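PDB 7C7U: biofilm-associated surface protein from Staphylococcus aureus, which is a calcium-binding, cell wall-anchored surface protein of biofilm formation, and probably switches to amyloid-like assembly under the control of calcium. Local coordinates for residues Q535-V546 against V559-I570. Numbering follows the deposited sequence.
Sequences QIVVNGTSGSTV and VTIPADDTSAAI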
ATOM      1  N   GLN A 535     -22.392  16.384  22.741  1.00 70.46           N
ATOM      2  CA  GLN A 535     -23.768  15.914  22.798  1.00 69.09           C
ATOM      3  C   GLN A 535     -23.791  14.395  22.730  1.00 66.62           C
ATOM      4  O   GLN A 535     -22.926  13.772  22.107  1.00 66.81           O
ATOM      5  CB  GLN A 535     -24.640  16.513  21.683  1.00 67.81           C
ATOM      6  CG  GLN A 535     -24.282  16.063  20.281  1.00 71.98           C
ATOM      7  CD  GLN A 535     -25.116  16.764  19.229  1.00 72.36           C
ATOM      8  OE1 GLN A 535     -26.117  17.410  19.546  1.00 67.20           O
ATOM      9  NE2 GLN A 535     -24.706  16.645  17.970  1.00 69.96           N
ATOM     10  N   ILE A 536     -24.782  13.811  23.399  1.00 60.69           N
ATOM     11  CA  ILE A 536     -25.003  12.367  23.434  1.00 59.05           C
ATOM     12  C   ILE A 536     -26.345  12.091  22.762  1.00 60.26           C
ATOM     13  O   ILE A 536     -27.401  12.414  23.322  1.00 60.21           O
ATOM     14  CB  ILE A 536     -24.985  11.820  24.868  1.00 59.30           C
ATOM     15  CG1 ILE A 536     -23.712  12.257  25.597  1.00 63.27           C
ATOM     16  CG2 ILE A 536     -25.113  10.306  24.869  1.00 58.20           C
ATOM     17  CD1 ILE A 536     -23.575  11.667  26.993  1.00 61.59           C
ATOM     18  N   VAL A 537     -26.310  11.491  21.573  1.00 56.59           N
ATOM     19  CA  VAL A 537     -27.531  11.152  20.847  1.00 53.88           C
ATOM     20  C   VAL A 537     -28.059   9.807  21.335  1.00 51.24           C
ATOM     21  O   VAL A 537     -27.310   8.824  21.420  1.00 48.54           O
ATOM     22  CB  VAL A 537     -27.276  11.127  19.332  1.00 49.71           C
ATOM     23  CG1 VAL A 537     -28.595  10.926  18.580  1.00 46.81           C
ATOM     24  CG2 VAL A 537     -26.575  12.409  18.886  1.00 53.04           C
ATOM     25  N   VAL A 538     -29.358   9.760  21.651  1.00 48.14           N
ATOM     26  CA  VAL A 538     -30.023   8.546  22.112  1.00 49.14           C
ATOM     27  C   VAL A 538     -31.204   8.240  21.197  1.00 45.27           C
ATOM     28  O   VAL A 538     -31.793   9.134  20.580  1.00 44.36           O
ATOM     29  CB  VAL A 538     -30.494   8.655  23.582  1.00 49.40           C
ATOM     30  CG1 VAL A 538     -29.310   8.741  24.520  1.00 49.29           C
ATOM     31  CG2 VAL A 538     -31.438   9.854  23.762  1.00 50.72           C
ATOM     32  N   ASN A 539     -31.540   6.952  21.113  1.00 44.00           N
ATOM     33  CA  ASN A 539     -32.656   6.441  20.325  1.00 43.47           C
ATOM     34  C   ASN A 539     -33.613   5.695  21.244  1.00 43.91           C
ATOM     35  O   ASN A 539     -33.181   4.989  22.161  1.00 40.06           O
ATOM     36  CB  ASN A 539     -32.172   5.504  19.209  1.00 42.21           C
ATOM     37  CG  ASN A 539     -31.002   6.080  18.437  1.00 40.69           C
ATOM     38  OD1 ASN A 539     -31.165   7.022  17.670  1.00 39.83           O
ATOM     39  ND2 ASN A 539     -29.811   5.536  18.663  1.00 44.08           N
ATOM     40  N   GLY A 540     -34.906   5.847  20.993  1.00 44.92           N
ATOM     41  CA  GLY A 540     -35.905   5.211  21.840  1.00 38.87           C
ATOM     42  C   GLY A 540     -37.288   5.547  21.340  1.00 41.18           C
ATOM     43  O   GLY A 540     -37.471   6.352  20.417  1.00 41.26           O
ATOM     44  N   THR A 541     -38.274   4.910  21.958  1.00 41.84           N
ATOM     45  CA  THR A 541     -39.629   5.091  21.469  1.00 39.79           C
ATOM     46  C   THR A 541     -40.102   6.533  21.674  1.00 42.74           C
ATOM     47  O   THR A 541     -39.730   7.220  22.633  1.00 42.37           O
ATOM     48  CB  THR A 541     -40.584   4.095  22.129  1.00 39.73           C
ATOM     49  OG1 THR A 541     -41.861   4.188  21.491  1.00 42.05           O
ATOM     50  CG2 THR A 541     -40.739   4.385  23.595  1.00 41.75           C
ATOM     51  N   SER A 542     -40.946   6.982  20.757  1.00 41.53           N
ATOM     52  CA  SER A 542     -41.402   8.361  20.775  1.00 44.49           C
ATOM     53  C   SER A 542     -42.220   8.632  22.039  1.00 49.19           C
ATOM     54  O   SER A 542     -43.010   7.793  22.488  1.00 42.69           O
ATOM     55  CB  SER A 542     -42.225   8.631  19.517  1.00 44.53           C
ATOM     56  OG  SER A 542     -42.660   9.971  19.465  1.00 51.22           O
ATOM     57  N   GLY A 543     -42.004   9.809  22.632  1.00 48.96           N
ATOM     58  CA  GLY A 543     -42.665  10.189  23.862  1.00 44.92           C
ATOM     59  C   GLY A 543     -42.076   9.610  25.134  1.00 46.24           C
ATOM     60  O   GLY A 543     -42.504  10.001  26.224  1.00 50.35           O
ATOM     61  N   SER A 544     -41.123   8.687  25.043  1.00 48.23           N
ATOM     62  CA  SER A 544     -40.403   8.240  26.226  1.00 47.77           C
ATOM     63  C   SER A 544     -39.310   9.240  26.586  1.00 50.76           C
ATOM     64  O   SER A 544     -38.764   9.933  25.726  1.00 49.84           O
ATOM     65  CB  SER A 544     -39.786   6.855  26.003  1.00 45.94           C
ATOM     66  OG  SER A 544     -38.653   6.922  25.145  1.00 43.91           O
ATOM     67  N   THR A 545     -38.997   9.316  27.871  1.00 49.81           N
ATOM     68  CA  THR A 545     -37.902  10.146  28.341  1.00 54.40           C
ATOM     69  C   THR A 545     -36.715   9.246  28.660  1.00 47.44           C
ATOM     70  O   THR A 545     -36.840   8.298  29.442  1.00 50.74           O
ATOM     71  CB  THR A 545     -38.324  10.970  29.559  1.00 52.62           C
ATOM     72  OG1 THR A 545     -39.370  11.874  29.179  1.00 55.11           O
ATOM     73  CG2 THR A 545     -37.148  11.766  30.105  1.00 52.73           C
ATOM     74  N   VAL A 546     -35.572   9.548  28.052  1.00 49.66           N
ATOM     75  CA  VAL A 546     -34.355   8.751  28.180  1.00 48.42           C
ATOM     76  C   VAL A 546     -33.362   9.499  29.060  1.00 51.35           C
ATOM     77  O   VAL A 546     -33.093  10.687  28.836  1.00 53.38           O
ATOM     78  CB  VAL A 546     -33.735   8.449  26.805  1.00 45.20           C
ATOM     79  CG1 VAL A 546     -32.479   7.581  26.960  1.00 44.96           C
ATOM     80  CG2 VAL A 546     -34.740   7.768  25.915  1.00 43.56           C
ATOM     81  N   VAL A 559     -33.565  13.501  28.248  1.00 56.05           N
ATOM     82  CA  VAL A 559     -34.278  14.087  27.118  1.00 59.43           C
ATOM     83  C   VAL A 559     -35.530  13.266  26.849  1.00 56.30           C
ATOM     84  O   VAL A 559     -35.529  12.037  26.976  1.00 51.68           O
ATOM     85  CB  VAL A 559     -33.379  14.189  25.863  1.00 52.90           C
ATOM     86  CG1 VAL A 559     -33.055  12.815  25.308  1.00 53.55           C
ATOM     87  CG2 VAL A 559     -34.024  15.074  24.806  1.00 48.21           C
ATOM     88  N   THR A 560     -36.610  13.966  26.512  1.00 53.73           N
ATOM     89  CA  THR A 560     -37.824  13.338  26.016  1.00 50.74           C
ATOM     90  C   THR A 560     -37.762  13.270  24.497  1.00 48.43           C
ATOM     91  O   THR A 560     -37.462  14.267  23.836  1.00 50.31           O
ATOM     92  CB  THR A 560     -39.064  14.115  26.469  1.00 55.94           C
ATOM     93  OG1 THR A 560     -39.300  13.862  27.861  1.00 53.40           O
ATOM     94  CG2 THR A 560     -40.291  13.704  25.661  1.00 48.16           C
ATOM     95  N   ILE A 561     -38.039  12.095  23.954  1.00 48.17           N
ATOM     96  CA  ILE A 561     -37.995  11.888  22.506  1.00 49.92           C
ATOM     97  C   ILE A 561     -39.277  12.447  21.885  1.00 50.94           C
ATOM     98  O   ILE A 561     -40.379  12.141  22.380  1.00 45.20           O
ATOM     99  CB  ILE A 561     -37.815  10.405  22.188  1.00 50.05           C
ATOM    100  CG1 ILE A 561     -36.422   9.969  22.656  1.00 46.12           C
ATOM    101  CG2 ILE A 561     -37.999  10.133  20.696  1.00 45.61           C
ATOM    102  CD1 ILE A 561     -36.280   8.511  22.839  1.00 49.56           C
ATOM    103  N   PRO A 562     -39.168  13.286  20.849  1.00 50.40           N
ATOM    104  CA  PRO A 562     -40.341  14.008  20.332  1.00 51.63           C
ATOM    105  C   PRO A 562     -41.311  13.113  19.567  1.00 53.44           C
ATOM    106  O   PRO A 562     -41.018  11.972  19.199  1.00 47.20           O
ATOM    107  CB  PRO A 562     -39.732  15.079  19.419  1.00 54.88           C
ATOM    108  CG  PRO A 562     -38.367  14.581  19.080  1.00 50.96           C
ATOM    109  CD  PRO A 562     -37.909  13.781  20.264  1.00 55.51           C
ATOM    110  N   ALA A 563     -42.481  13.709  19.283  1.00 53.14           N
ATOM    111  CA  ALA A 563     -43.702  12.966  18.975  1.00 50.52           C
ATOM    112  C   ALA A 563     -43.624  12.175  17.674  1.00 55.38           C
ATOM    113  O   ALA A 563     -44.303  11.148  17.543  1.00 57.18           O
ATOM    114  CB  ALA A 563     -44.889  13.924  18.919  1.00 53.92           C
ATOM    115  N   ASP A 564     -42.823  12.616  16.706  1.00 49.80           N
ATOM    116  CA  ASP A 564     -42.800  11.981  15.396  1.00 51.94           C
ATOM    117  C   ASP A 564     -41.383  11.540  15.038  1.00 50.17           C
ATOM    118  O   ASP A 564     -40.997  11.547  13.867  1.00 48.60           O
ATOM    119  CB  ASP A 564     -43.353  12.938  14.339  1.00 52.05           C
ATOM    120  CG  ASP A 564     -44.356  12.274  13.401  1.00 60.66           C
ATOM    121  OD1 ASP A 564     -45.469  11.938  13.869  1.00 64.78           O
ATOM    122  OD2 ASP A 564     -44.047  12.113  12.198  1.00 61.85           O
ATOM    123  N   ASP A 565     -40.605  11.148  16.046  1.00 51.01           N
ATOM    124  CA  ASP A 565     -39.223  10.724  15.849  1.00 48.95           C
ATOM    125  C   ASP A 565     -38.886   9.674  16.898  1.00 48.52           C
ATOM    126  O   ASP A 565     -39.657   9.430  17.831  1.00 48.33           O
ATOM    127  CB  ASP A 565     -38.248  11.901  15.933  1.00 49.07           C
ATOM    128  CG  ASP A 565     -37.037  11.722  15.023  1.00 52.12           C
ATOM    129  OD1 ASP A 565     -36.682  10.562  14.694  1.00 48.07           O
ATOM    130  OD2 ASP A 565     -36.452  12.749  14.622  1.00 55.38           O
ATOM    131  N   THR A 566     -37.720   9.042  16.736  1.00 42.69           N
ATOM    132  CA  THR A 566     -37.270   8.043  17.697  1.00 41.11           C
ATOM    133  C   THR A 566     -35.808   8.260  18.073  1.00 43.25           C
ATOM    134  O   THR A 566     -35.117   7.322  18.468  1.00 43.01           O
ATOM    135  CB  THR A 566     -37.495   6.624  17.172  1.00 41.75           C
ATOM    136  OG1 THR A 566     -36.942   6.503  15.861  1.00 37.09           O
ATOM    137  CG2 THR A 566     -39.006   6.314  17.101  1.00 42.16           C
ATOM    138  N   SER A 567     -35.330   9.496  17.954  1.00 44.12           N
ATOM    139  CA  SER A 567     -33.995   9.862  18.404  1.00 48.00           C
ATOM    140  C   SER A 567     -34.037  11.294  18.918  1.00 49.06           C
ATOM    141  O   SER A 567     -34.848  12.111  18.465  1.00 49.25           O
ATOM    142  CB  SER A 567     -32.951   9.694  17.287  1.00 44.16           C
ATOM    143  OG  SER A 567     -32.739  10.919  16.615  1.00 51.12           O
ATOM    144  N   ALA A 568     -33.195  11.571  19.910  1.00 48.24           N
ATOM    145  CA  ALA A 568     -33.121  12.890  20.518  1.00 53.58           C
ATOM    146  C   ALA A 568     -31.693  13.139  20.985  1.00 52.39           C
ATOM    147  O   ALA A 568     -30.841  12.247  20.952  1.00 53.44           O
ATOM    148  CB  ALA A 568     -34.109  13.027  21.680  1.00 51.38           C
ATOM    149  N   ALA A 569     -31.452  14.356  21.468  1.00 58.57           N
ATOM    150  CA  ALA A 569     -30.116  14.804  21.827  1.00 62.13           C
ATOM    151  C   ALA A 569     -30.057  15.202  23.294  1.00 62.10           C
ATOM    152  O   ALA A 569     -31.005  15.779  23.836  1.00 59.47           O
ATOM    153  CB  ALA A 569     -29.685  15.987  20.960  1.00 60.56           C
ATOM    154  N   ILE A 570     -28.940  14.875  23.932  1.00 60.00           N
ATOM    155  CA  ILE A 570     -28.599  15.380  25.254  1.00 65.00           C
ATOM    156  C   ILE A 570     -27.372  16.271  25.122  1.00 67.57           C
ATOM    157  O   ILE A 570     -26.408  15.912  24.442  1.00 64.94           O
ATOM    158  CB  ILE A 570     -28.342  14.216  26.231  1.00 65.07           C
ATOM    159  CG1 ILE A 570     -29.614  13.386  26.400  1.00 63.23           C
ATOM    160  CG2 ILE A 570     -27.839  14.732  27.561  1.00 64.34           C
ATOM    161  CD1 ILE A 570     -29.498  12.306  27.432  1.00 60.79           C
TER
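Two antiparallel ladders of a small beta-sandwich domain meet here, with Ile-536 to Asn-539 paired to Ile-570 to Ser-567 and Thr-545 and Val-546 paired to Thr-560 and Val-559. In the first, Val-538 N donates to Ala-568 O (3.0 Å) and Ala-568 N to Val-538 O (2.9 Å), and Gly-540 N extends the run to Thr-566 O. Ile-561 N meets Ser-544 O almost straight (N-H...O 178°), extending the second. The register shifts by one between Asn-539 and Thr-545, where both segments pass by loops between the 535-539/567-571 sheet and the 545-550/555-560 sheet. Ile-561 packs against the 540-544 loop: with CG1 anti to the carbonyl carbon (chi1 -67°), CD1 lies 3.5 Å from Val-546 CG2 and tight against Gly-540 CA, also 3.5 Å. Val-538 CG2 and Val-559 CG1, 3.7 Å apart, link the two sheets. Within the type II turn Thr-541 to Ser-544, Thr-541 O accepts bonds from both N and OG of Ser-544. Ser-542 OG, anti to its own N (chi1 -178°), lies within hydrogen-bonding distance of two carbonyls, Pro-562 O at 2.6 Å and Ala-563 O at 2.8 Å. Beyond the segments, Asp-445 accepts from Thr-541 OG1 and Ser-542 N, tying this turn to the preceding domain.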